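Local coordinates for protein putative esterase (Bacteroides intestinalis DSM 17393, PDB 5VOL) that hydrolyses ferulic acid esters, acting on arabinoxylan as a family 1 carbohydrate esterase with an alpha/beta-hydrolase fold, at residues Asp15-Lys20 / Thr114-Tyr119; Leu22-Ala27 / Pro104-Glu109; Ala61-Val66 / Asp253-His258; Lys67-Arg72 / Ala260-Leu265. All blocks are in the same frame, centred on the assembly; numbering follows the deposited sequence.

Interaction 1 (Asp15-Lys20 / Thr114-Tyr119); sequences DTLFSK and TEFLPY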
loop_
_atom_site.group_PDB
_atom_site.type_symbol
_atom_site.label_atom_id
_atom_site.label_comp_id
_atom_site.label_asym_id
_atom_site.label_seq_id
_atom_site.Cartn_x
_atom_site.Cartn_y
_atom_site.Cartn_z
ATOM N N ASP C 15 31.627 -13.310 -3.850
ATOM C CA ASP C 15 32.933 -13.654 -4.397
ATOM C C ASP C 15 33.820 -12.410 -4.411
ATOM O O ASP C 15 33.436 -11.354 -3.885
ATOM C CB ASP C 15 32.780 -14.243 -5.806
ATOM C CG ASP C 15 33.866 -15.261 -6.141
ATOM O OD1 ASP C 15 34.968 -15.185 -5.560
ATOM O OD2 ASP C 15 33.603 -16.142 -6.982
ATOM N N THR C 16 35.008 -12.530 -5.003
ATOM C CA THR C 16 35.910 -11.386 -5.109
ATOM C C THR C 16 36.542 -11.310 -6.486
ATOM O O THR C 16 36.794 -12.326 -7.123
ATOM C CB THR C 16 37.049 -11.428 -4.055
ATOM O OG1 THR C 16 37.976 -12.460 -4.397
ATOM C CG2 THR C 16 36.499 -11.700 -2.677
ATOM N N LEU C 17 36.775 -10.083 -6.935
ATOM C CA LEU C 17 37.521 -9.803 -8.149
ATOM C C LEU C 17 38.772 -9.005 -7.783
ATOM O O LEU C 17 38.692 -8.045 -7.015
ATOM C CB LEU C 17 36.657 -9.016 -9.127
ATOM C CG LEU C 17 37.373 -8.480 -10.355
ATOM C CD1 LEU C 17 37.899 -9.633 -11.207
ATOM C CD2 LEU C 17 36.451 -7.584 -11.150
ATOM N N PHE C 18 39.934 -9.384 -8.302
ATOM C CA PHE C 18 41.110 -8.558 -8.033
ATOM C C PHE C 18 41.198 -7.393 -9.008
ATOM O O PHE C 18 41.189 -7.588 -10.213
ATOM C CB PHE C 18 42.408 -9.359 -8.093
ATOM C CG PHE C 18 43.623 -8.513 -7.827
ATOM C CD1 PHE C 18 43.958 -8.164 -6.530
ATOM C CD2 PHE C 18 44.389 -8.017 -8.875
ATOM C CE1 PHE C 18 45.066 -7.361 -6.271
ATOM C CE2 PHE C 18 45.494 -7.216 -8.625
ATOM C CZ PHE C 18 45.831 -6.887 -7.314
ATOM N N SER C 19 41.283 -6.177 -8.480
ATOM C CA SER C 19 41.369 -4.989 -9.324
ATOM C C SER C 19 42.813 -4.499 -9.467
ATOM O O SER C 19 43.463 -4.183 -8.466
ATOM C CB SER C 19 40.508 -3.869 -8.752
ATOM O OG SER C 19 40.760 -2.633 -9.403
ATOM N N LYS C 20 43.287 -4.419 -10.710
ATOM C CA LYS C 20 44.592 -3.849 -11.028
ATOM C C LYS C 20 44.544 -2.334 -10.896
ATOM O O LYS C 20 45.506 -1.716 -10.442
ATOM C CB LYS C 20 45.029 -4.229 -12.448
ATOM C CG LYS C 20 45.435 -5.680 -12.636
ATOM C CD LYS C 20 45.586 -5.988 -14.123
ATOM C CE LYS C 20 45.863 -7.461 -14.396
ATOM N NZ LYS C 20 47.280 -7.830 -14.113
ATOM N N THR C 114 35.754 -0.482 -16.198
ATOM C CA THR C 114 36.706 -1.165 -17.083
ATOM C C THR C 114 37.053 -2.548 -16.575
ATOM O O THR C 114 37.590 -3.356 -17.325
ATOM C CB THR C 114 38.026 -0.371 -17.273
ATOM O OG1 THR C 114 38.753 -0.359 -16.044
ATOM C CG2 THR C 114 37.744 1.070 -17.712
ATOM N N GLU C 115 36.759 -2.828 -15.306
ATOM C CA GLU C 115 37.072 -4.141 -14.731
ATOM C C GLU C 115 35.828 -4.872 -14.191
ATOM O O GLU C 115 35.558 -6.024 -14.553
ATOM C CB GLU C 115 38.098 -4.006 -13.606
ATOM C CG GLU C 115 39.494 -3.552 -14.042
ATOM C CD GLU C 115 40.465 -3.483 -12.872
ATOM O OE1 GLU C 115 40.097 -2.927 -11.813
ATOM O OE2 GLU C 115 41.598 -3.997 -13.004
ATOM N N PHE C 116 35.087 -4.212 -13.305
ATOM C CA PHE C 116 33.981 -4.883 -12.614
ATOM C C PHE C 116 32.841 -5.220 -13.566
ATOM O O PHE C 116 32.445 -6.374 -13.667
ATOM C CB PHE C 116 33.461 -4.027 -11.457
ATOM C CG PHE C 116 32.452 -4.734 -10.584
ATOM C CD1 PHE C 116 32.822 -5.825 -9.824
ATOM C CD2 PHE C 116 31.133 -4.297 -10.525
ATOM C CE1 PHE C 116 31.901 -6.476 -9.005
ATOM C CE2 PHE C 116 30.196 -4.943 -9.711
ATOM C CZ PHE C 116 30.579 -6.035 -8.954
ATOM N N LEU C 117 32.329 -4.217 -14.271
ATOM C CA LEU C 117 31.156 -4.417 -15.129
ATOM C C LEU C 117 31.398 -5.472 -16.224
ATOM O O LEU C 117 30.589 -6.378 -16.394
ATOM C CB LEU C 117 30.722 -3.081 -15.734
ATOM C CG LEU C 117 29.393 -3.051 -16.486
ATOM C CD1 LEU C 117 28.712 -1.715 -16.295
ATOM C CD2 LEU C 117 29.625 -3.321 -17.974
ATOM N N PRO C 118 32.530 -5.386 -16.957
ATOM C CA PRO C 118 32.756 -6.431 -17.966
ATOM C C PRO C 118 32.867 -7.835 -17.377
ATOM O O PRO C 118 32.346 -8.782 -17.963
ATOM C CB PRO C 118 34.077 -6.003 -18.620
ATOM C CG PRO C 118 34.099 -4.528 -18.461
ATOM C CD PRO C 118 33.472 -4.266 -17.104
ATOM N N TYR C 119 33.531 -7.970 -16.239
ATOM C CA TYR C 119 33.702 -9.272 -15.603
ATOM C C TYR C 119 32.364 -9.857 -15.138
ATOM O O TYR C 119 32.092 -11.040 -15.340
ATOM C CB TYR C 119 34.661 -9.151 -14.418
ATOM C CG TYR C 119 34.577 -10.265 -13.388
ATOM C CD1 TYR C 119 33.762 -10.136 -12.286
ATOM C CD2 TYR C 119 35.346 -11.422 -13.500
ATOM C CE1 TYR C 119 33.684 -11.120 -11.328
ATOM C CE2 TYR C 119 35.278 -12.429 -12.523
ATOM C CZ TYR C 119 34.432 -12.258 -11.445
ATOM O OH TYR C 119 34.313 -13.209 -10.446
#
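Leu17 and Ser19 lie on strand 11-19, the outermost strand at one end of the chain's alpha/beta-hydrolase sheet, and meet Glu115, Phe116 and Tyr119 of helix 108-123, which packs against that sheet. The two short axes approach to 9.3 Å, with 144° between their N-to-C directions. Leu17 and Tyr119 slide past each other in opposite directions, and both leucine methyls touch the helix. Leu17 CG is anti to the backbone N (chi1 171°), directed at the helix. From there Leu17 CD1 lies over one face of the Tyr119 ring, 4.0 Å from its centroid and shifted toward the rim, a CH-pi contact. Leu17 CD2 lies at the edge of the Phe116 ring, 4.2 Å from Phe116 CD1. At its far end Tyr119 OH is bonded to Tyr28 and Lys123. Where the strand runs out, the Glu115 carboxylate takes two bonds. Ser19 OG donates to Glu115 OE1 at 2.5 Å and accepts from Leu22 N. Both oxygens use their syn lone pairs; Glu115 OE2 takes Lys20 N at 2.9 Å, with a bent N-H...O angle of 138°.

Interaction 2 (Leu22-Ala27 / Pro104-Glu109); sequences LNSKRA and PGWKYE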
loop_
_atom_site.group_PDB
_atom_site.type_symbol
_atom_site.label_atom_id
_atom_site.label_comp_id
_atom_site.label_asym_id
_atom_site.label_seq_id
_atom_site.Cartn_x
_atom_site.Cartn_y
_atom_site.Cartn_z
ATOM N N LEU C 22 42.863 -0.638 -8.740
ATOM C CA LEU C 22 42.848 -0.270 -7.323
ATOM C C LEU C 22 43.943 -0.962 -6.526
ATOM O O LEU C 22 44.190 -0.605 -5.377
ATOM C CB LEU C 22 41.493 -0.616 -6.681
ATOM C CG LEU C 22 40.263 0.041 -7.294
ATOM C CD1 LEU C 22 38.991 -0.542 -6.630
ATOM C CD2 LEU C 22 40.355 1.541 -7.095
ATOM N N ASN C 23 44.566 -1.967 -7.136
ATOM C CA ASN C 23 45.476 -2.868 -6.436
ATOM C C ASN C 23 44.824 -3.452 -5.184
ATOM O O ASN C 23 45.377 -3.392 -4.078
ATOM C CB ASN C 23 46.783 -2.164 -6.058
ATOM C CG ASN C 23 47.836 -3.146 -5.584
ATOM O OD1 ASN C 23 47.876 -4.283 -6.049
ATOM N ND2 ASN C 23 48.668 -2.729 -4.635
ATOM N N SER C 24 43.645 -4.038 -5.364
ATOM C CA SER C 24 42.853 -4.469 -4.226
ATOM C C SER C 24 41.877 -5.572 -4.632
ATOM O O SER C 24 41.278 -5.510 -5.703
ATOM C CB SER C 24 42.108 -3.261 -3.639
ATOM O OG SER C 24 41.263 -3.618 -2.552
ATOM N N LYS C 25 41.758 -6.595 -3.791
ATOM C CA LYS C 25 40.673 -7.560 -3.913
ATOM C C LYS C 25 39.364 -6.825 -3.633
ATOM O O LYS C 25 39.221 -6.158 -2.608
ATOM C CB LYS C 25 40.854 -8.727 -2.940
ATOM C CG LYS C 25 41.826 -9.793 -3.409
ATOM C CD LYS C 25 42.107 -10.812 -2.307
ATOM C CE LYS C 25 40.810 -11.325 -1.680
ATOM N NZ LYS C 25 41.081 -12.235 -0.520
ATOM N N ARG C 26 38.421 -6.914 -4.557
ATOM C CA ARG C 26 37.130 -6.279 -4.345
ATOM C C ARG C 26 36.057 -7.351 -4.214
ATOM O O ARG C 26 35.782 -8.094 -5.163
ATOM C CB ARG C 26 36.808 -5.317 -5.490
ATOM C CG ARG C 26 37.572 -3.993 -5.439
ATOM C CD ARG C 26 37.056 -3.098 -4.317
ATOM N NE ARG C 26 37.846 -3.200 -3.094
ATOM C CZ ARG C 26 37.561 -2.562 -1.964
ATOM N NH1 ARG C 26 36.472 -1.797 -1.881
ATOM N NH2 ARG C 26 38.358 -2.695 -0.907
ATOM N N ALA C 27 35.478 -7.456 -3.025
ATOM C CA ALA C 27 34.393 -8.396 -2.812
ATOM C C ALA C 27 33.111 -7.871 -3.463
ATOM O O ALA C 27 32.927 -6.666 -3.645
ATOM C CB ALA C 27 34.173 -8.644 -1.325
ATOM N N PRO C 104 41.805 10.561 -5.829
ATOM C CA PRO C 104 43.279 10.421 -5.825
ATOM C C PRO C 104 43.736 9.199 -5.028
ATOM O O PRO C 104 43.503 9.142 -3.821
ATOM C CB PRO C 104 43.752 11.720 -5.167
ATOM C CG PRO C 104 42.583 12.239 -4.431
ATOM C CD PRO C 104 41.376 11.840 -5.248
ATOM N N GLY C 105 44.343 8.226 -5.697
ATOM C CA GLY C 105 44.761 6.998 -5.041
ATOM C C GLY C 105 43.747 5.851 -5.023
ATOM O O GLY C 105 44.028 4.774 -4.492
ATOM N N TRP C 106 42.577 6.072 -5.619
ATOM C CA TRP C 106 41.480 5.110 -5.544
ATOM C C TRP C 106 40.472 5.415 -6.658
ATOM O O TRP C 106 39.494 6.131 -6.455
ATOM C CB TRP C 106 40.824 5.174 -4.161
ATOM C CG TRP C 106 39.882 4.036 -3.841
ATOM C CD1 TRP C 106 38.512 4.075 -3.823
ATOM C CD2 TRP C 106 40.249 2.699 -3.493
ATOM N NE1 TRP C 106 38.008 2.841 -3.475
ATOM C CE2 TRP C 106 39.053 1.978 -3.274
ATOM C CE3 TRP C 106 41.473 2.038 -3.347
ATOM C CZ2 TRP C 106 39.051 0.637 -2.911
ATOM C CZ3 TRP C 106 41.472 0.711 -2.986
ATOM C CH2 TRP C 106 40.271 0.020 -2.775
ATOM N N LYS C 107 40.741 4.883 -7.842
ATOM C CA LYS C 107 39.969 5.212 -9.016
ATOM C C LYS C 107 38.825 4.198 -9.135
ATOM O O LYS C 107 38.852 3.309 -9.984
ATOM C CB LYS C 107 40.867 5.210 -10.261
ATOM C CG LYS C 107 42.115 6.093 -10.105
ATOM C CD LYS C 107 42.675 6.556 -11.444
ATOM C CE LYS C 107 42.943 5.398 -12.347
ATOM N NZ LYS C 107 43.000 5.797 -13.790
ATOM N N TYR C 108 37.842 4.321 -8.247
ATOM C CA TYR C 108 36.813 3.291 -8.133
ATOM C C TYR C 108 35.944 3.238 -9.379
ATOM O O TYR C 108 35.557 2.161 -9.830
ATOM C CB TYR C 108 35.947 3.514 -6.882
ATOM C CG TYR C 108 35.109 2.303 -6.534
ATOM C CD1 TYR C 108 35.608 1.301 -5.716
ATOM C CD2 TYR C 108 33.828 2.145 -7.059
ATOM C CE1 TYR C 108 34.847 0.189 -5.402
ATOM C CE2 TYR C 108 33.063 1.033 -6.757
ATOM C CZ TYR C 108 33.573 0.061 -5.929
ATOM O OH TYR C 108 32.815 -1.046 -5.625
ATOM N N GLU C 109 35.644 4.389 -9.957
ATOM C CA GLU C 109 34.782 4.406 -11.131
ATOM C C GLU C 109 35.473 3.702 -12.301
ATOM O O GLU C 109 34.848 2.951 -13.072
ATOM C CB GLU C 109 34.407 5.841 -11.501
ATOM C CG GLU C 109 33.324 5.959 -12.585
ATOM C CD GLU C 109 32.730 7.353 -12.661
ATOM O OE1 GLU C 109 32.640 8.007 -11.605
ATOM O OE2 GLU C 109 32.357 7.805 -13.771
HETATM O O HOH W 1 44.696 2.345 -5.117
#
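Leu22 and Trp106 make the main apolar contact, their side chains crossing at about a right angle. Leu22 CD2 sits over the centre of one indole face, 4.0 Å from the centroid of the six-membered ring, in CH-pi geometry, and also lies 3.4 Å from Lys107 N. Its other methyl, CD1, touches Tyr108 CD1 at 4.0 Å. Leu22 lies in the turn between strands 11-19 and 24-32, where Asn23 and Ser24 both face Ser19 in a G1 beta bulge; the contact joins this hairpin to the start of helix 108-123. Arg26 and Trp106 meet tip to tip: the indole edge, at CZ2, stands over the centre of the guanidinium face, 3.7 Å from CZ, with the planes 85° apart. Arg26 NE bonds to Lys25 O and NH1 to Asn88 O, which would hold the guanidinium against turning. An alanine at Arg26 would probably open a gap beside the indole edge and deprive Asn88 O of this donor. Among polar links, one water donates to both Leu22 O (3.0 Å) and Gly105 O (2.6 Å).

Interaction 3 (Ala61-Val66 / Asp253-His258); sequences AERGHV and DWEYWH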
loop_
_atom_site.group_PDB
_atom_site.type_symbol
_atom_site.label_atom_id
_atom_site.label_comp_id
_atom_site.label_asym_id
_atom_site.label_seq_id
_atom_site.Cartn_x
_atom_site.Cartn_y
_atom_site.Cartn_z
ATOM N N ALA C 61 21.788 -8.113 0.606
ATOM C CA ALA C 61 21.273 -9.461 0.781
ATOM C C ALA C 61 20.898 -9.743 2.241
ATOM O O ALA C 61 19.859 -10.334 2.515
ATOM C CB ALA C 61 22.285 -10.495 0.286
ATOM N N GLU C 62 21.730 -9.313 3.180
ATOM C CA GLU C 62 21.545 -9.694 4.580
ATOM C C GLU C 62 20.474 -8.885 5.299
ATOM O O GLU C 62 19.722 -9.433 6.092
ATOM C CB GLU C 62 22.875 -9.573 5.340
ATOM C CG GLU C 62 23.961 -10.389 4.692
ATOM C CD GLU C 62 25.196 -10.537 5.560
ATOM O OE1 GLU C 62 25.345 -9.766 6.528
ATOM O OE2 GLU C 62 26.016 -11.429 5.255
ATOM N N ARG C 63 20.407 -7.586 5.043
ATOM C CA ARG C 63 19.416 -6.742 5.703
ATOM C C ARG C 63 18.330 -6.276 4.715
ATOM O O ARG C 63 17.194 -6.015 5.109
ATOM C CB ARG C 63 20.092 -5.534 6.372
ATOM C CG ARG C 63 19.111 -4.565 7.077
ATOM C CD ARG C 63 18.324 -5.253 8.213
ATOM N NE ARG C 63 17.286 -4.400 8.817
ATOM C CZ ARG C 63 16.039 -4.261 8.354
ATOM N NH1 ARG C 63 15.642 -4.900 7.262
ATOM N NH2 ARG C 63 15.175 -3.479 8.993
ATOM N N GLY C 64 18.695 -6.148 3.445
ATOM C CA GLY C 64 17.749 -5.769 2.411
ATOM C C GLY C 64 16.862 -6.940 2.038
ATOM O O GLY C 64 15.784 -6.744 1.489
ATOM N N HIS C 65 17.311 -8.148 2.364
ATOM C CA HIS C 65 16.617 -9.389 1.991
ATOM C C HIS C 65 16.286 -9.454 0.498
ATOM O O HIS C 65 15.176 -9.867 0.115
ATOM C CB HIS C 65 15.334 -9.561 2.827
ATOM C CG HIS C 65 15.577 -9.517 4.304
ATOM N ND1 HIS C 65 16.351 -10.453 4.961
ATOM C CD2 HIS C 65 15.170 -8.637 5.253
ATOM C CE1 HIS C 65 16.407 -10.155 6.244
ATOM N NE2 HIS C 65 15.695 -9.059 6.450
ATOM N N VAL C 66 17.247 -9.067 -0.343
ATOM C CA VAL C 66 16.999 -8.998 -1.781
ATOM C C VAL C 66 16.504 -10.326 -2.343
ATOM O O VAL C 66 15.617 -10.331 -3.185
ATOM C CB VAL C 66 18.252 -8.557 -2.569
ATOM C CG1 VAL C 66 17.952 -8.523 -4.068
ATOM C CG2 VAL C 66 18.673 -7.191 -2.119
ATOM N N ASP C 253 17.104 4.741 7.212
ATOM C CA ASP C 253 17.146 3.440 7.869
ATOM C C ASP C 253 16.770 2.296 6.938
ATOM O O ASP C 253 16.237 2.517 5.844
ATOM C CB ASP C 253 16.232 3.447 9.103
ATOM C CG ASP C 253 14.784 3.762 8.754
ATOM O OD1 ASP C 253 14.179 2.971 8.006
ATOM O OD2 ASP C 253 14.251 4.795 9.220
ATOM N N TRP C 254 17.050 1.073 7.378
ATOM C CA TRP C 254 16.890 -0.088 6.510
ATOM C C TRP C 254 15.440 -0.503 6.286
ATOM O O TRP C 254 15.141 -1.179 5.297
ATOM C CB TRP C 254 17.716 -1.268 7.042
ATOM C CG TRP C 254 19.048 -1.229 6.373
ATOM C CD1 TRP C 254 20.209 -0.705 6.875
ATOM C CD2 TRP C 254 19.344 -1.646 5.028
ATOM N NE1 TRP C 254 21.214 -0.799 5.938
ATOM C CE2 TRP C 254 20.706 -1.370 4.796
ATOM C CE3 TRP C 254 18.587 -2.243 4.004
ATOM C CZ2 TRP C 254 21.335 -1.671 3.583
ATOM C CZ3 TRP C 254 19.209 -2.544 2.801
ATOM C CH2 TRP C 254 20.576 -2.255 2.600
ATOM N N GLU C 255 14.521 -0.084 7.149
ATOM C CA GLU C 255 13.119 -0.325 6.815
ATOM C C GLU C 255 12.758 0.491 5.584
ATOM O O GLU C 255 11.989 0.041 4.741
ATOM C CB GLU C 255 12.179 0.015 7.979
ATOM C CG GLU C 255 12.100 -1.070 9.042
ATOM C CD GLU C 255 11.606 -2.404 8.503
ATOM O OE1 GLU C 255 10.408 -2.518 8.132
ATOM O OE2 GLU C 255 12.419 -3.358 8.436
ATOM N N TYR C 256 13.315 1.693 5.471
ATOM C CA TYR C 256 13.063 2.511 4.295
ATOM C C TYR C 256 13.641 1.873 3.016
ATOM O O TYR C 256 13.030 1.933 1.957
ATOM C CB TYR C 256 13.643 3.925 4.463
ATOM C CG TYR C 256 12.926 4.929 3.590
ATOM C CD1 TYR C 256 11.724 5.508 4.011
ATOM C CD2 TYR C 256 13.415 5.271 2.333
ATOM C CE1 TYR C 256 11.036 6.417 3.207
ATOM C CE2 TYR C 256 12.726 6.182 1.519
ATOM C CZ TYR C 256 11.539 6.748 1.966
ATOM O OH TYR C 256 10.846 7.656 1.185
ATOM N N TRP C 257 14.813 1.261 3.128
ATOM C CA TRP C 257 15.549 0.800 1.949
ATOM C C TRP C 257 15.053 -0.577 1.533
ATOM O O TRP C 257 14.923 -0.858 0.348
ATOM C CB TRP C 257 17.064 0.811 2.230
ATOM C CG TRP C 257 17.517 2.210 2.535
ATOM C CD1 TRP C 257 17.064 3.359 1.942
ATOM C CD2 TRP C 257 18.443 2.627 3.553
ATOM N NE1 TRP C 257 17.656 4.454 2.522
ATOM C CE2 TRP C 257 18.507 4.034 3.510
ATOM C CE3 TRP C 257 19.222 1.949 4.491
ATOM C CZ2 TRP C 257 19.328 4.779 4.372
ATOM C CZ3 TRP C 257 20.046 2.692 5.347
ATOM C CH2 TRP C 257 20.089 4.084 5.277
ATOM N N HIS C 258 14.713 -1.419 2.503
ATOM C CA HIS C 258 14.066 -2.687 2.159
ATOM C C HIS C 258 12.695 -2.470 1.472
ATOM O O HIS C 258 12.395 -3.070 0.435
ATOM C CB HIS C 258 13.897 -3.556 3.410
ATOM C CG HIS C 258 12.851 -4.616 3.267
ATOM N ND1 HIS C 258 11.556 -4.462 3.728
ATOM C CD2 HIS C 258 12.900 -5.852 2.717
ATOM C CE1 HIS C 258 10.856 -5.541 3.450
ATOM N NE2 HIS C 258 11.651 -6.407 2.841
HETATM O O HOH W 2 12.917 -5.377 6.603
#
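Arg63 lays its aliphatic part against Trp254, CG standing 3.4 Å from indole CG over the face of the five-membered ring, a CH-pi contact. The chain bends at chi2 (61°), which takes CD past the ring, and one guanidinium face covers Trp254 CB. Arg63 NH2 forms a nearly straight salt bridge to Glu255 OE2, 2.8 Å at 165°, in the guanidinium plane and on the anti lone pair of the oxygen. A water accepts from Arg63 NH1 and donates to the same OE2, while NH2 has a second acid in Asp68 of the second subunit, where Tyr262 OH bonds Glu255 OE1. Trp254 and Glu255 open helix 254-271, capped by Asp253 and preceded by His252, probably the triad histidine of this alpha/beta hydrolase. Gly64 CA lies 3.6 Å from Trp254 CZ3; a CB there would be tight. Gly64 O meets the edge of the His258 ring, 3.3 Å from CD2. His65 CD2 lies 4.4 Å from His258 CD2. His65 NE2 bonds His65 NE2 of the second subunit.

Interaction 4 (Lys67-Arg72 / Ala260-Leu265); sequences KDVMDR and ALYQCL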
loop_
_atom_site.group_PDB
_atom_site.type_symbol
_atom_site.label_atom_id
_atom_site.label_comp_id
_atom_site.label_asym_id
_atom_site.label_seq_id
_atom_site.Cartn_x
_atom_site.Cartn_y
_atom_site.Cartn_z
ATOM N N LYS C 67 17.058 -11.446 -1.887
ATOM C CA LYS C 67 16.599 -12.733 -2.408
ATOM C C LYS C 67 15.096 -12.954 -2.143
ATOM O O LYS C 67 14.355 -13.379 -3.030
ATOM C CB LYS C 67 17.397 -13.887 -1.807
ATOM C CG LYS C 67 16.740 -15.257 -2.035
ATOM C CD LYS C 67 17.696 -16.415 -1.740
ATOM C CE LYS C 67 16.942 -17.714 -1.450
ATOM N NZ LYS C 67 16.075 -18.177 -2.593
ATOM N N ASP C 68 14.657 -12.668 -0.920
ATOM C CA ASP C 68 13.264 -12.913 -0.537
ATOM C C ASP C 68 12.303 -11.997 -1.275
ATOM O O ASP C 68 11.204 -12.416 -1.637
ATOM C CB ASP C 68 13.081 -12.759 0.980
ATOM C CG ASP C 68 13.830 -13.812 1.754
ATOM O OD1 ASP C 68 14.100 -14.879 1.160
ATOM O OD2 ASP C 68 14.157 -13.585 2.941
ATOM N N VAL C 69 12.696 -10.742 -1.471
ATOM C CA VAL C 69 11.859 -9.805 -2.202
ATOM C C VAL C 69 11.770 -10.218 -3.676
ATOM O O VAL C 69 10.680 -10.232 -4.250
ATOM C CB VAL C 69 12.381 -8.361 -2.094
ATOM C CG1 VAL C 69 11.532 -7.424 -2.952
ATOM C CG2 VAL C 69 12.378 -7.894 -0.636
ATOM N N MET C 70 12.906 -10.575 -4.286
ATOM C CA MET C 70 12.873 -11.052 -5.666
ATOM C C MET C 70 12.036 -12.324 -5.833
ATOM O O MET C 70 11.288 -12.447 -6.803
ATOM C CB MET C 70 14.291 -11.292 -6.198
ATOM C CG MET C 70 14.977 -10.044 -6.734
ATOM S SD MET C 70 14.203 -9.402 -8.234
ATOM C CE MET C 70 14.699 -10.639 -9.437
ATOM N N ASP C 71 12.165 -13.274 -4.915
ATOM C CA ASP C 71 11.406 -14.514 -5.023
ATOM C C ASP C 71 9.895 -14.238 -5.027
ATOM O O ASP C 71 9.155 -14.845 -5.794
ATOM C CB ASP C 71 11.760 -15.471 -3.889
ATOM C CG ASP C 71 13.141 -16.104 -4.062
ATOM O OD1 ASP C 71 13.703 -16.034 -5.177
ATOM O OD2 ASP C 71 13.646 -16.670 -3.072
ATOM N N ARG C 72 9.461 -13.302 -4.179
ATOM C CA ARG C 72 8.081 -12.819 -4.185
ATOM C C ARG C 72 7.711 -12.138 -5.514
ATOM O O ARG C 72 6.726 -12.513 -6.166
ATOM C CB ARG C 72 7.856 -11.853 -3.002
ATOM C CG ARG C 72 6.518 -11.122 -3.033
ATOM C CD ARG C 72 5.395 -11.986 -2.438
ATOM N NE ARG C 72 5.392 -12.014 -0.973
ATOM C CZ ARG C 72 5.813 -13.035 -0.232
ATOM N NH1 ARG C 72 5.748 -12.963 1.092
ATOM N NH2 ARG C 72 6.285 -14.135 -0.803
ATOM N N ALA C 260 11.789 0.101 -0.100
ATOM C CA ALA C 260 12.054 0.740 -1.385
ATOM C C ALA C 260 12.218 -0.284 -2.509
ATOM O O ALA C 260 11.861 -0.023 -3.662
ATOM C CB ALA C 260 13.325 1.643 -1.289
ATOM N N LEU C 261 12.755 -1.453 -2.184
ATOM C CA LEU C 261 12.908 -2.515 -3.180
ATOM C C LEU C 261 11.610 -2.891 -3.859
ATOM O O LEU C 261 11.604 -3.247 -5.033
ATOM C CB LEU C 261 13.496 -3.771 -2.543
ATOM C CG LEU C 261 15.002 -3.792 -2.359
ATOM C CD1 LEU C 261 15.384 -5.114 -1.716
ATOM C CD2 LEU C 261 15.696 -3.638 -3.720
ATOM N N TYR C 262 10.511 -2.836 -3.107
ATOM C CA TYR C 262 9.211 -3.206 -3.637
ATOM C C TYR C 262 8.710 -2.203 -4.671
ATOM O O TYR C 262 7.821 -2.512 -5.464
ATOM C CB TYR C 262 8.194 -3.366 -2.489
ATOM C CG TYR C 262 8.302 -4.712 -1.795
ATOM C CD1 TYR C 262 7.605 -5.807 -2.279
ATOM C CD2 TYR C 262 9.118 -4.893 -0.672
ATOM C CE1 TYR C 262 7.689 -7.039 -1.672
ATOM C CE2 TYR C 262 9.218 -6.137 -0.050
ATOM C CZ TYR C 262 8.490 -7.203 -0.564
ATOM O OH TYR C 262 8.548 -8.445 0.012
ATOM N N GLN C 263 9.286 -1.009 -4.688
ATOM C CA GLN C 263 9.004 -0.061 -5.770
ATOM C C GLN C 263 10.088 -0.110 -6.851
ATOM O O GLN C 263 9.805 -0.001 -8.060
ATOM C CB GLN C 263 8.872 1.353 -5.208
ATOM C CG GLN C 263 7.573 1.536 -4.440
ATOM C CD GLN C 263 7.672 2.540 -3.302
ATOM O OE1 GLN C 263 6.856 2.506 -2.375
ATOM N NE2 GLN C 263 8.660 3.447 -3.367
ATOM N N CYS C 264 11.330 -0.278 -6.406
ATOM C CA CYS C 264 12.487 -0.267 -7.306
ATOM C C CYS C 264 12.489 -1.423 -8.293
ATOM O O CYS C 264 12.685 -1.220 -9.480
ATOM C CB CYS C 264 13.788 -0.292 -6.498
ATOM S SG CYS C 264 15.295 -0.325 -7.505
ATOM N N LEU C 265 12.288 -2.640 -7.807
ATOM C CA LEU C 265 12.397 -3.796 -8.686
ATOM C C LEU C 265 11.311 -3.828 -9.776
ATOM O O LEU C 265 11.619 -4.085 -10.956
ATOM C CB LEU C 265 12.391 -5.075 -7.855
ATOM C CG LEU C 265 13.643 -5.162 -6.956
ATOM C CD1 LEU C 265 13.541 -6.358 -6.019
ATOM C CD2 LEU C 265 14.930 -5.234 -7.817
#
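Val69 of helix 66-76 packs on Tyr262 of helix 254-271, two helices lying side by side against the alpha/beta-hydrolase sheet, their short axes 10.4 Å apart and crossing at -49°. The CH-pi contact comes from Val69 CG1, which is anti to the backbone N (chi1 176°) and sits over the centre of the Tyr262 ring, 3.9 Å from its centroid. Val69 CG2 touches the same ring at Tyr262 CE2, 3.7 Å away. Apolar packing continues deeper: Val69 CG1 also meets Leu261 CB, and Leu265 CD1 touches Val69 CG1. Both Met70 and Leu265 reach Ile84 on strand 83-87. Polar ties run to the second subunit, Tyr262 OH bonding to Glu255 OE1 and Arg72 NH1 to Asp253 OD1 there. An alanine at Tyr262 would probably leave both valine methyls beside a gap and that Glu255 without its hydroxyl partner. On the Met70 side, the sulphur Met70 SD lies 3.8 Å from Leu265 CD1, with CG of the methionine 4.0 Å from the same methyl.

Overall arrangement
The four contacts form two touching pairs in different parts of the fold. Interactions 1 and 2, centres 10 Å apart, share helix 108-123 and the neighbouring strands 11-19 and 24-32, with Leu17 O to Arg26 N and Ser19 N to Ser24 O joining the strands. Interactions 3 and 4, also 10 Å apart, share helix 254-271 and use the turn after helix 59-62 and helix 66-76; both touch the second subunit. Between the pairs the centres lie 25 to 30 Å apart. Along the chain, interaction 2 nests inside interaction 1, while 3 and 4 cross them and each other. The first pair thus ties the hairpin edge of the sheet to a helix, whereas the second brings the C-terminal helix onto an early turn and helix at a subunit interface.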